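Hypothetical protein UNP Q5LQD5_SILPO (Silicibacter pomeroyi, PDB 2IMH) is of unknown function, belonging to the DUF1028 family and folding as two antiparallel beta sheets packed together between layers of helices. Local coordinates at residues 20-25 and 164-169; 35-40 and 171-176; 110-115 and 130-135; 51-56 and 82-87. All blocks are in the same frame, centred on the assembly; numbering follows the deposited sequence.

Interaction 1: residues 20-25 and 164-169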
loop_
_atom_site.group_PDB
_atom_site.type_symbol
_atom_site.label_atom_id
_atom_site.label_comp_id
_atom_site.label_asym_id
_atom_site.label_seq_id
_atom_site.Cartn_x
_atom_site.Cartn_y
_atom_site.Cartn_z
ATOM N N ALA A 20 0.627 1.889 1.416
ATOM C CA ALA A 20 -0.311 2.688 2.189
ATOM C C ALA A 20 -0.925 3.718 1.278
ATOM O O ALA A 20 -0.301 4.125 0.297
ATOM C CB ALA A 20 0.378 3.341 3.341
ATOM N N ALA A 21 -2.144 4.151 1.590
ATOM C CA ALA A 21 -2.830 5.085 0.687
ATOM C C ALA A 21 -3.856 5.888 1.446
ATOM O O ALA A 21 -4.311 5.487 2.524
ATOM C CB ALA A 21 -3.523 4.314 -0.434
ATOM N N ALA A 22 -4.242 7.016 0.871
ATOM C CA ALA A 22 -5.320 7.817 1.432
ATOM C C ALA A 22 -5.986 8.551 0.281
ATOM O O ALA A 22 -5.325 8.862 -0.716
ATOM C CB ALA A 22 -4.787 8.790 2.487
ATOM N N THR A 23 -7.303 8.750 0.389
ATOM C CA THR A 23 -8.035 9.541 -0.596
ATOM C C THR A 23 -9.053 10.451 0.050
ATOM O O THR A 23 -9.397 10.298 1.229
ATOM C CB THR A 23 -8.868 8.686 -1.581
ATOM O OG1 THR A 23 -9.935 8.037 -0.874
ATOM C CG2 THR A 23 -8.013 7.666 -2.352
ATOM N N GLY A 24 -9.562 11.393 -0.745
ATOM C CA GLY A 24 -10.706 12.173 -0.303
ATOM C C GLY A 24 -12.044 11.492 -0.577
ATOM O O GLY A 24 -13.071 12.176 -0.697
ATOM N N SER A 25 -12.034 10.157 -0.666
ATOM C CA SER A 25 -13.236 9.360 -0.878
ATOM C C SER A 25 -13.239 8.120 0.032
ATOM O O SER A 25 -12.414 8.021 0.941
ATOM C CB SER A 25 -13.356 8.969 -2.355
ATOM O OG SER A 25 -14.656 8.481 -2.670
ATOM N N LEU A 164 -10.876 11.254 3.444
ATOM C CA LEU A 164 -11.965 10.520 4.089
ATOM C C LEU A 164 -11.621 9.056 4.381
ATOM O O LEU A 164 -12.295 8.420 5.207
ATOM C CB LEU A 164 -13.259 10.579 3.262
ATOM C CG LEU A 164 -13.951 11.938 3.121
ATOM C CD1 LEU A 164 -15.216 11.752 2.270
ATOM C CD2 LEU A 164 -14.258 12.534 4.516
ATOM N N SER A 165 -10.596 8.518 3.715
ATOM C CA SER A 165 -10.183 7.119 3.990
ATOM C C SER A 165 -8.674 6.929 3.900
ATOM O O SER A 165 -7.971 7.676 3.204
ATOM C CB SER A 165 -10.920 6.140 3.075
ATOM O OG SER A 165 -10.512 6.268 1.707
ATOM N N ALA A 166 -8.174 5.931 4.611
ATOM C CA ALA A 166 -6.750 5.614 4.604
ATOM C C ALA A 166 -6.615 4.120 4.831
ATOM O O ALA A 166 -7.504 3.490 5.421
ATOM C CB ALA A 166 -6.012 6.384 5.715
ATOM N N ALA A 167 -5.514 3.544 4.345
ATOM C CA ALA A 167 -5.258 2.126 4.546
ATOM C C ALA A 167 -3.781 1.788 4.472
ATOM O O ALA A 167 -2.975 2.543 3.902
ATOM C CB ALA A 167 -6.008 1.305 3.523
HETATM N N MSE A 168 -3.464 0.611 5.005
HETATM C CA MSE A 168 -2.126 0.050 4.909
HETATM C C MSE A 168 -2.257 -1.441 4.675
HETATM O O MSE A 168 -3.231 -2.067 5.114
HETATM C CB MSE A 168 -1.324 0.295 6.194
HETATM C CG MSE A 168 0.171 0.007 6.069
HETATM SE SE MSE A 168 1.219 0.826 7.511
HETATM C CE MSE A 168 0.779 2.664 7.065
ATOM N N LEU A 169 -1.278 -1.998 3.971
ATOM C CA LEU A 169 -1.246 -3.423 3.724
ATOM C C LEU A 169 0.213 -3.833 3.809
ATOM O O LEU A 169 1.043 -3.287 3.066
ATOM C CB LEU A 169 -1.807 -3.736 2.333
ATOM C CG LEU A 169 -1.715 -5.207 1.914
ATOM C CD1 LEU A 169 -2.626 -6.033 2.831
ATOM C CD2 LEU A 169 -2.069 -5.430 0.434
#
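Residues 20-23 and 165-169 run antiparallel at 170°, their axes 4.7 Å apart, as adjacent inner strands of the six-stranded antiparallel sheet. Ala21 and Ala167 form a hydrogen-bonded pair, each nitrogen donating to the other's carbonyl oxygen in its plane. Toward the end of the pairing the regular alternation breaks in a classic beta bulge: Leu164 N (2.8 Å) and Ser165 N (3.3 Å) both donate to Thr23 O, which is thus gripped twice. The small alanines suit a sheet whose two faces are both covered closely. On one face Ala22 CB lies 4.2 Å from Ala166 CB, while the bent chain of selenomethionine Met168 brings its CE to 3.8 Å from Ala20 CB, beneath helix 142-155. Ala21, Thr23, Ala167 and Ser165 occupy the other face, where Val28 of helix 28-32 packs on Ala21 and Thr23. The two hydroxyl residues suit the sheet's end, where the chain turns away and leaves polar backbone groups to be met. Thr23 OG1 accepts from Ser25 N in an ST turn. Ser165 OG, held between its own N and carbonyl carbon (chi1 69°), bonds to Val28 N and donates to Ser25 O at 2.7 Å; an alanine here would remove both bonds and would probably loosen the turn after strand 16-23. The hydroxyl approaches Ser25 O from 35° above the carbonyl plane.

Interaction 2: residues 35-40 and 171-176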
loop_
_atom_site.group_PDB
_atom_site.type_symbol
_atom_site.label_atom_id
_atom_site.label_comp_id
_atom_site.label_asym_id
_atom_site.label_seq_id
_atom_site.Cartn_x
_atom_site.Cartn_y
_atom_site.Cartn_z
ATOM N N GLY A 35 -1.475 -7.012 -2.986
ATOM C CA GLY A 35 -0.136 -7.546 -2.857
ATOM C C GLY A 35 -0.116 -9.047 -2.702
ATOM O O GLY A 35 -1.123 -9.661 -2.349
ATOM N N ASP A 36 1.030 -9.636 -3.018
ATOM C CA ASP A 36 1.206 -11.080 -2.868
ATOM C C ASP A 36 2.694 -11.358 -2.742
ATOM O O ASP A 36 3.507 -10.853 -3.534
ATOM C CB ASP A 36 0.618 -11.824 -4.076
ATOM C CG ASP A 36 0.440 -13.316 -3.825
ATOM O OD1 ASP A 36 1.308 -13.944 -3.176
ATOM O OD2 ASP A 36 -0.588 -13.867 -4.300
ATOM N N LEU A 37 3.056 -12.119 -1.710
ATOM C CA LEU A 37 4.445 -12.459 -1.462
ATOM C C LEU A 37 5.078 -13.269 -2.592
ATOM O O LEU A 37 6.313 -13.411 -2.639
ATOM C CB LEU A 37 4.590 -13.182 -0.122
ATOM C CG LEU A 37 4.317 -12.329 1.112
ATOM C CD1 LEU A 37 4.152 -13.253 2.305
ATOM C CD2 LEU A 37 5.468 -11.344 1.348
ATOM N N ASN A 38 4.253 -13.743 -3.524
ATOM C CA ASN A 38 4.781 -14.417 -4.697
ATOM C C ASN A 38 4.872 -13.503 -5.929
ATOM O O ASN A 38 5.096 -13.985 -7.049
ATOM C CB ASN A 38 3.965 -15.679 -4.994
ATOM C CG ASN A 38 2.564 -15.385 -5.487
ATOM O OD1 ASN A 38 2.257 -14.289 -5.966
ATOM N ND2 ASN A 38 1.689 -16.384 -5.378
ATOM N N ALA A 39 4.703 -12.195 -5.731
ATOM C CA ALA A 39 4.613 -11.277 -6.864
ATOM C C ALA A 39 5.210 -9.891 -6.575
ATOM O O ALA A 39 6.088 -9.398 -7.310
ATOM C CB ALA A 39 3.143 -11.137 -7.293
ATOM N N GLY A 40 4.729 -9.256 -5.514
ATOM C CA GLY A 40 5.031 -7.834 -5.271
ATOM C C GLY A 40 3.778 -7.080 -4.844
ATOM O O GLY A 40 2.833 -7.694 -4.324
ATOM N N LEU A 171 2.832 -7.371 4.123
ATOM C CA LEU A 171 2.924 -8.830 3.986
ATOM C C LEU A 171 4.334 -9.308 4.276
ATOM O O LEU A 171 5.303 -8.671 3.893
ATOM C CB LEU A 171 2.558 -9.255 2.558
ATOM C CG LEU A 171 1.238 -8.728 1.967
ATOM C CD1 LEU A 171 1.078 -9.238 0.537
ATOM C CD2 LEU A 171 0.060 -9.165 2.846
ATOM N N HIS A 172 4.439 -10.460 4.926
ATOM C CA HIS A 172 5.727 -11.079 5.210
ATOM C C HIS A 172 5.461 -12.567 5.422
ATOM O O HIS A 172 4.444 -12.917 6.012
ATOM C CB HIS A 172 6.311 -10.505 6.483
ATOM C CG HIS A 172 7.669 -11.042 6.801
ATOM N ND1 HIS A 172 7.858 -12.219 7.496
ATOM C CD2 HIS A 172 8.904 -10.595 6.469
ATOM C CE1 HIS A 172 9.155 -12.462 7.598
ATOM N NE2 HIS A 172 9.812 -11.486 6.992
ATOM N N PRO A 173 6.368 -13.449 4.967
ATOM C CA PRO A 173 6.056 -14.886 5.038
ATOM C C PRO A 173 5.890 -15.464 6.449
ATOM O O PRO A 173 5.293 -16.532 6.587
ATOM C CB PRO A 173 7.266 -15.545 4.366
ATOM C CG PRO A 173 8.361 -14.554 4.484
ATOM C CD PRO A 173 7.688 -13.208 4.361
ATOM N N ASP A 174 6.431 -14.792 7.470
ATOM C CA ASP A 174 6.353 -15.289 8.849
ATOM C C ASP A 174 5.209 -14.650 9.630
ATOM O O ASP A 174 5.085 -14.860 10.842
ATOM C CB ASP A 174 7.671 -15.021 9.593
ATOM C CG ASP A 174 8.857 -15.730 8.966
ATOM O OD1 ASP A 174 8.658 -16.755 8.271
ATOM O OD2 ASP A 174 9.992 -15.243 9.174
ATOM N N ARG A 175 4.386 -13.863 8.935
ATOM C CA ARG A 175 3.339 -13.090 9.593
ATOM C C ARG A 175 2.042 -13.246 8.833
ATOM O O ARG A 175 2.064 -13.396 7.609
ATOM C CB ARG A 175 3.688 -11.598 9.600
ATOM C CG ARG A 175 5.068 -11.254 10.171
ATOM C CD ARG A 175 5.383 -9.798 9.874
ATOM N NE ARG A 175 6.821 -9.525 9.745
ATOM C CZ ARG A 175 7.320 -8.369 9.304
ATOM N NH1 ARG A 175 8.639 -8.206 9.213
ATOM N NH2 ARG A 175 6.506 -7.373 8.956
ATOM N N PRO A 176 0.903 -13.148 9.540
ATOM C CA PRO A 176 -0.346 -13.049 8.796
ATOM C C PRO A 176 -0.412 -11.668 8.130
ATOM O O PRO A 176 0.294 -10.759 8.544
ATOM C CB PRO A 176 -1.419 -13.192 9.883
ATOM C CG PRO A 176 -0.758 -12.757 11.144
ATOM C CD PRO A 176 0.704 -13.090 11.003
#
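Leu37 and Leu171 cross obliquely, each pointing its side chain at the other segment, and this crossing joins the turn after strand 33-36 to the end of strand 165-172. In both, CG stands anti to the carbonyl carbon, beside the backbone N. The branch of Leu37 divides its work: CD2 lies 3.8 Å from Leu171 CB, whereas CD1 reaches further along the chain to lie 3.4 Å from His172 C and alongside the Pro173 ring. Leu171 in turn rests its CD1 3.5 Å from Gly35 C. A CB on Gly35 would point toward that methyl and crowd it, so glycine suits the place. Polar groups shape the turn that carries Leu37 and the one that follows Leu171. Asp36 OD1 accepts from Asn38 N in an Asx turn, and Asp36 O takes both Ala39 N and Gly40 N in a classic beta bulge; the other carboxylate oxygen, OD2, makes a salt bridge to Arg62. Across the contact, a type I turn runs from His172 to Arg175. His172 ND1 accepts from Asp174 N at 2.9 Å, and the imidazole is sandwiched, with Pro173 CD over the centre of one face and Arg175 NH1 toward the rim of the other. Ile17 of strand 16-23 touches both leucines. No hydrogen bond crosses between the segments: the hydrogen bonding shapes each turn separately, and what joins the two sheets here is apolar contact, which depends on close fit and probably on partial exclusion of water.

Interaction 3: residues 110-115 and 130-135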
loop_
_atom_site.group_PDB
_atom_site.type_symbol
_atom_site.label_atom_id
_atom_site.label_comp_id
_atom_site.label_asym_id
_atom_site.label_seq_id
_atom_site.Cartn_x
_atom_site.Cartn_y
_atom_site.Cartn_z
ATOM N N VAL A 110 6.697 9.067 -8.419
ATOM C CA VAL A 110 8.086 9.224 -8.002
ATOM C C VAL A 110 8.643 7.857 -7.555
ATOM O O VAL A 110 8.142 7.276 -6.598
ATOM C CB VAL A 110 8.209 10.222 -6.802
ATOM C CG1 VAL A 110 9.647 10.329 -6.339
ATOM C CG2 VAL A 110 7.650 11.614 -7.172
ATOM N N THR A 111 9.650 7.329 -8.250
ATOM C CA THR A 111 10.294 6.103 -7.761
ATOM C C THR A 111 11.400 6.494 -6.784
ATOM O O THR A 111 11.938 7.605 -6.852
ATOM C CB THR A 111 10.899 5.263 -8.891
ATOM O OG1 THR A 111 11.899 6.054 -9.553
ATOM C CG2 THR A 111 9.796 4.842 -9.889
ATOM N N PHE A 112 11.741 5.592 -5.872
ATOM C CA PHE A 112 12.825 5.845 -4.931
ATOM C C PHE A 112 13.442 4.485 -4.621
ATOM O O PHE A 112 12.944 3.478 -5.092
ATOM C CB PHE A 112 12.311 6.571 -3.678
ATOM C CG PHE A 112 11.140 5.894 -3.009
ATOM C CD1 PHE A 112 11.349 4.931 -2.034
ATOM C CD2 PHE A 112 9.830 6.228 -3.361
ATOM C CE1 PHE A 112 10.271 4.289 -1.405
ATOM C CE2 PHE A 112 8.738 5.600 -2.745
ATOM C CZ PHE A 112 8.956 4.627 -1.770
ATOM N N ALA A 113 14.572 4.414 -3.932
ATOM C CA ALA A 113 15.348 3.156 -3.961
ATOM C C ALA A 113 14.524 1.866 -3.773
ATOM O O ALA A 113 14.735 0.864 -4.477
ATOM C CB ALA A 113 16.490 3.207 -2.957
ATOM N N SER A 114 13.580 1.903 -2.840
ATOM C CA SER A 114 12.864 0.701 -2.424
ATOM C C SER A 114 11.353 0.824 -2.574
ATOM O O SER A 114 10.603 0.267 -1.772
ATOM C CB SER A 114 13.190 0.398 -0.966
ATOM O OG SER A 114 12.649 1.406 -0.132
ATOM N N GLY A 115 10.903 1.531 -3.606
ATOM C CA GLY A 115 9.473 1.756 -3.783
ATOM C C GLY A 115 9.052 2.823 -4.769
ATOM O O GLY A 115 9.852 3.273 -5.592
ATOM N N ALA A 130 7.296 15.135 -0.920
ATOM C CA ALA A 130 7.279 15.138 0.552
ATOM C C ALA A 130 7.009 13.732 1.075
ATOM O O ALA A 130 7.632 13.289 2.049
ATOM C CB ALA A 130 6.231 16.112 1.101
HETATM N N MSE A 131 6.088 13.033 0.416
HETATM C CA MSE A 131 5.785 11.641 0.757
HETATM C C MSE A 131 7.046 10.772 0.698
HETATM O O MSE A 131 7.348 10.014 1.620
HETATM C CB MSE A 131 4.751 11.106 -0.235
HETATM C CG MSE A 131 4.225 9.747 0.120
HETATM SE SE MSE A 131 2.842 9.253 -1.136
HETATM C CE MSE A 131 1.717 8.304 0.158
ATOM N N THR A 132 7.771 10.882 -0.412
ATOM C CA THR A 132 8.984 10.080 -0.639
ATOM C C THR A 132 10.074 10.428 0.378
ATOM O O THR A 132 10.650 9.549 1.043
ATOM C CB THR A 132 9.505 10.342 -2.066
ATOM O OG1 THR A 132 8.520 9.929 -3.025
ATOM C CG2 THR A 132 10.799 9.587 -2.315
ATOM N N GLU A 133 10.365 11.719 0.502
ATOM C CA GLU A 133 11.353 12.183 1.479
ATOM C C GLU A 133 11.044 11.645 2.880
ATOM O O GLU A 133 11.937 11.164 3.568
ATOM C CB GLU A 133 11.395 13.715 1.507
ATOM C CG GLU A 133 12.353 14.308 2.549
ATOM C CD GLU A 133 12.256 15.832 2.681
ATOM O OE1 GLU A 133 11.392 16.464 2.027
ATOM O OE2 GLU A 133 13.056 16.412 3.454
ATOM N N ALA A 134 9.781 11.736 3.301
ATOM C CA ALA A 134 9.385 11.240 4.626
ATOM C C ALA A 134 9.640 9.742 4.778
ATOM O O ALA A 134 10.181 9.312 5.801
ATOM C CB ALA A 134 7.942 11.578 4.931
ATOM N N PHE A 135 9.287 8.955 3.768
ATOM C CA PHE A 135 9.525 7.509 3.829
ATOM C C PHE A 135 11.011 7.165 3.906
ATOM O O PHE A 135 11.431 6.383 4.758
ATOM C CB PHE A 135 8.903 6.783 2.633
ATOM C CG PHE A 135 9.031 5.305 2.725
ATOM C CD1 PHE A 135 8.115 4.560 3.477
ATOM C CD2 PHE A 135 10.101 4.652 2.112
ATOM C CE1 PHE A 135 8.265 3.189 3.597
ATOM C CE2 PHE A 135 10.246 3.286 2.218
ATOM C CZ PHE A 135 9.331 2.557 2.972
#
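Thr132, Phe112 and Phe135 carry this contact between the edge strand 108-112 and helix 126-137, whose short segments run nearly parallel, at 14°. Thr132 gives up most surface, and its two branches do different jobs. Its CG2, anti to the backbone N, slides past Phe112 and lies 3.6 Å from Phe112 CB, while OG1 lies 3.5 Å from Val110 CG1. Threonine suits a helix side that meets the apolar side chains of Val110 and Phe112, for its hydroxyl is satisfied within the helix by Leu128 O and its methyl is left to pack. Phe112 holds its ring in the crowded position between backbone N and carbonyl carbon (chi1 53°), which folds the ring back over Gly115, at the start of the next strand of the hairpin. Gly115 C lies 3.4 Å above one face of the ring; a CB on Gly115 would collide with Phe112 CZ, hence the glycine. Farther along the helix, Phe135 CG is anti to its backbone N, and the ring meets Phe112 obliquely, with planes at 48° and Phe112 CE1 3.5 Å from Phe135 CD2. Ser114 OG stands at the edge of the Phe135 ring, 3.9 Å from CE2. Phe135 also touches Leu146 and Arg145 of helix 142-155 and Ala9 of strand 4-11, so helix 126-137 lies beside helix 142-155 on one face of the six-stranded sheet, over strands 108-112, 115-120 and 4-11.

Interaction 4: residues 51-56 and 82-87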
loop_
_atom_site.group_PDB
_atom_site.type_symbol
_atom_site.label_atom_id
_atom_site.label_comp_id
_atom_site.label_asym_id
_atom_site.label_seq_id
_atom_site.Cartn_x
_atom_site.Cartn_y
_atom_site.Cartn_z
ATOM N N THR A 51 -10.155 -2.325 -10.800
ATOM C CA THR A 51 -9.746 -3.421 -9.909
ATOM C C THR A 51 -8.950 -4.474 -10.694
ATOM O O THR A 51 -7.988 -5.058 -10.188
ATOM C CB THR A 51 -10.953 -4.085 -9.238
ATOM O OG1 THR A 51 -11.871 -4.526 -10.243
ATOM C CG2 THR A 51 -11.654 -3.089 -8.312
ATOM N N PHE A 52 -9.323 -4.690 -11.952
ATOM C CA PHE A 52 -8.606 -5.639 -12.804
ATOM C C PHE A 52 -7.128 -5.322 -12.932
ATOM O O PHE A 52 -6.281 -6.220 -12.815
ATOM C CB PHE A 52 -9.290 -5.714 -14.160
ATOM C CG PHE A 52 -10.761 -5.984 -14.032
ATOM C CD1 PHE A 52 -11.212 -7.265 -13.734
ATOM C CD2 PHE A 52 -11.682 -4.935 -14.105
ATOM C CE1 PHE A 52 -12.580 -7.523 -13.574
ATOM C CE2 PHE A 52 -13.053 -5.181 -13.930
ATOM C CZ PHE A 52 -13.498 -6.474 -13.675
ATOM N N TRP A 53 -6.815 -4.053 -13.175
ATOM C CA TRP A 53 -5.426 -3.653 -13.330
ATOM C C TRP A 53 -4.621 -4.082 -12.117
ATOM O O TRP A 53 -3.499 -4.560 -12.251
ATOM C CB TRP A 53 -5.361 -2.148 -13.437
ATOM C CG TRP A 53 -5.579 -1.614 -14.830
ATOM C CD1 TRP A 53 -6.142 -2.258 -15.894
ATOM C CD2 TRP A 53 -5.289 -0.293 -15.261
ATOM N NE1 TRP A 53 -6.175 -1.415 -16.995
ATOM C CE2 TRP A 53 -5.661 -0.200 -16.624
ATOM C CE3 TRP A 53 -4.731 0.830 -14.630
ATOM C CZ2 TRP A 53 -5.496 0.978 -17.366
ATOM C CZ3 TRP A 53 -4.555 2.000 -15.374
ATOM C CH2 TRP A 53 -4.935 2.054 -16.737
ATOM N N GLY A 54 -5.197 -3.886 -10.931
ATOM C CA GLY A 54 -4.456 -4.150 -9.681
ATOM C C GLY A 54 -4.112 -5.620 -9.527
ATOM O O GLY A 54 -3.038 -5.969 -9.039
ATOM N N GLU A 55 -5.045 -6.479 -9.907
ATOM C CA GLU A 55 -4.838 -7.924 -9.818
ATOM C C GLU A 55 -3.944 -8.423 -10.955
ATOM O O GLU A 55 -3.003 -9.182 -10.740
ATOM C CB GLU A 55 -6.192 -8.651 -9.876
ATOM C CG GLU A 55 -7.126 -8.330 -8.709
ATOM C CD GLU A 55 -8.482 -9.050 -8.786
ATOM O OE1 GLU A 55 -8.816 -9.618 -9.853
ATOM O OE2 GLU A 55 -9.212 -9.043 -7.764
ATOM N N GLU A 56 -4.259 -8.016 -12.185
ATOM C CA GLU A 56 -3.535 -8.512 -13.345
ATOM C C GLU A 56 -2.059 -8.141 -13.348
ATOM O O GLU A 56 -1.210 -8.960 -13.730
ATOM C CB GLU A 56 -4.233 -8.058 -14.633
ATOM C CG GLU A 56 -5.571 -8.754 -14.755
ATOM C CD GLU A 56 -6.351 -8.370 -16.004
ATOM O OE1 GLU A 56 -5.749 -7.778 -16.927
ATOM O OE2 GLU A 56 -7.566 -8.687 -16.050
ATOM N N ALA A 82 -6.590 6.117 -20.215
ATOM C CA ALA A 82 -6.321 7.523 -19.902
ATOM C C ALA A 82 -6.981 7.970 -18.591
ATOM O O ALA A 82 -6.564 8.956 -17.983
ATOM C CB ALA A 82 -6.782 8.420 -21.062
ATOM N N TYR A 83 -8.018 7.244 -18.172
ATOM C CA TYR A 83 -8.788 7.605 -16.981
ATOM C C TYR A 83 -8.333 6.905 -15.704
ATOM O O TYR A 83 -9.044 6.911 -14.695
ATOM C CB TYR A 83 -10.266 7.340 -17.214
ATOM C CG TYR A 83 -10.858 8.340 -18.175
ATOM C CD1 TYR A 83 -11.538 9.462 -17.707
ATOM C CD2 TYR A 83 -10.690 8.185 -19.550
ATOM C CE1 TYR A 83 -12.066 10.402 -18.598
ATOM C CE2 TYR A 83 -11.203 9.113 -20.445
ATOM C CZ TYR A 83 -11.892 10.216 -19.961
ATOM O OH TYR A 83 -12.412 11.142 -20.847
ATOM N N ARG A 84 -7.143 6.312 -15.734
ATOM C CA ARG A 84 -6.686 5.589 -14.536
ATOM C C ARG A 84 -5.176 5.619 -14.382
ATOM O O ARG A 84 -4.464 6.171 -15.233
ATOM C CB ARG A 84 -7.268 4.163 -14.455
ATOM C CG ARG A 84 -7.924 3.638 -15.749
ATOM C CD ARG A 84 -8.444 2.214 -15.591
ATOM N NE ARG A 84 -9.147 1.764 -16.798
ATOM C CZ ARG A 84 -10.388 2.133 -17.121
ATOM N NH1 ARG A 84 -11.086 2.944 -16.322
ATOM N NH2 ARG A 84 -10.933 1.683 -18.238
ATOM N N GLN A 85 -4.697 5.046 -13.279
ATOM C CA GLN A 85 -3.323 5.216 -12.856
ATOM C C GLN A 85 -2.920 3.923 -12.136
ATOM O O GLN A 85 -3.719 3.368 -11.389
ATOM C CB GLN A 85 -3.225 6.404 -11.897
ATOM C CG GLN A 85 -1.825 6.671 -11.371
ATOM C CD GLN A 85 -1.739 7.944 -10.547
ATOM O OE1 GLN A 85 -2.565 8.194 -9.669
ATOM N NE2 GLN A 85 -0.713 8.750 -10.819
ATOM N N LEU A 86 -1.708 3.449 -12.394
ATOM C CA LEU A 86 -1.266 2.155 -11.882
ATOM C C LEU A 86 0.198 2.193 -11.480
ATOM O O LEU A 86 1.036 2.755 -12.189
ATOM C CB LEU A 86 -1.460 1.070 -12.962
ATOM C CG LEU A 86 -1.092 -0.370 -12.554
ATOM C CD1 LEU A 86 -2.007 -0.848 -11.419
ATOM C CD2 LEU A 86 -1.164 -1.328 -13.750
ATOM N N ALA A 87 0.503 1.597 -10.335
ATOM C CA ALA A 87 1.884 1.502 -9.894
ATOM C C ALA A 87 2.094 0.077 -9.423
ATOM O O ALA A 87 1.177 -0.559 -8.881
ATOM C CB ALA A 87 2.152 2.462 -8.760
#
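Gln85 OE1 is gripped by two amide donors, Asn120 ND2 and Gln45 NE2, and its partner NE2 makes two bonds of its own, to Thr99 OG1 and Gly119 O. With four bonds the buried amide is fixed in rotation, facing the six-stranded sheet; glutamine suits the spot because it both accepts and donates. The neighbouring residues point the other way, to helix 51-62, where Trp53 has the largest share of the contact. Arg84 crosses the indole at about a right angle, its extended chain laid over one face: CD stands 3.6 Å from the centroid of the six-membered ring, a CH-pi contact only 10° off the normal, and CG lies 3.5 Å from Trp53 CH2. The guanidinium, turned 77° from the indole plane, is lifted off the ring, its CZ 5.5 Å from the centroid, so any cation-pi attraction is at most weak; its charge goes to Asp78 through NE, while NH1 bonds to Ala48 O. Arg84 chi1, at 14°, is nearly eclipsed, a strain these contacts probably repay. Leu86 CB adds its flank, 3.7 Å from Trp53 CE3. An alanine at Trp53 would probably leave the Arg84 chain and Leu86 poorly packed, and weaken the seating of the helix. Helices 51-62 and 67-76 thus cover the four-stranded sheet, whose opposite face meets the second sheet: an alpha-beta-beta-alpha sandwich, resembling the layering of Ntn hydrolases.

Interactions 1 and 4 are buried, interaction 2 is partly so and interaction 3 lies at the surface. Interaction 1 alone joins its segments by hydrogen bonds, as adjacent strands must; the other three rely on side-chain packing, with their hydrogen bonds made within a segment or to residues outside the contact. Interactions 3 and 4 each seat a helix on a sheet, the six-stranded and the four-stranded respectively, one through paired phenylalanines and a threonine, the other through a tryptophan under an arginine chain. Interactions 1 and 2 share strand 165-172 and touch where Leu169 CD2 lies 3.8 Å from Gly35 N, although their centres are about 20 Å apart; interaction 2 links the two sheets near their ends.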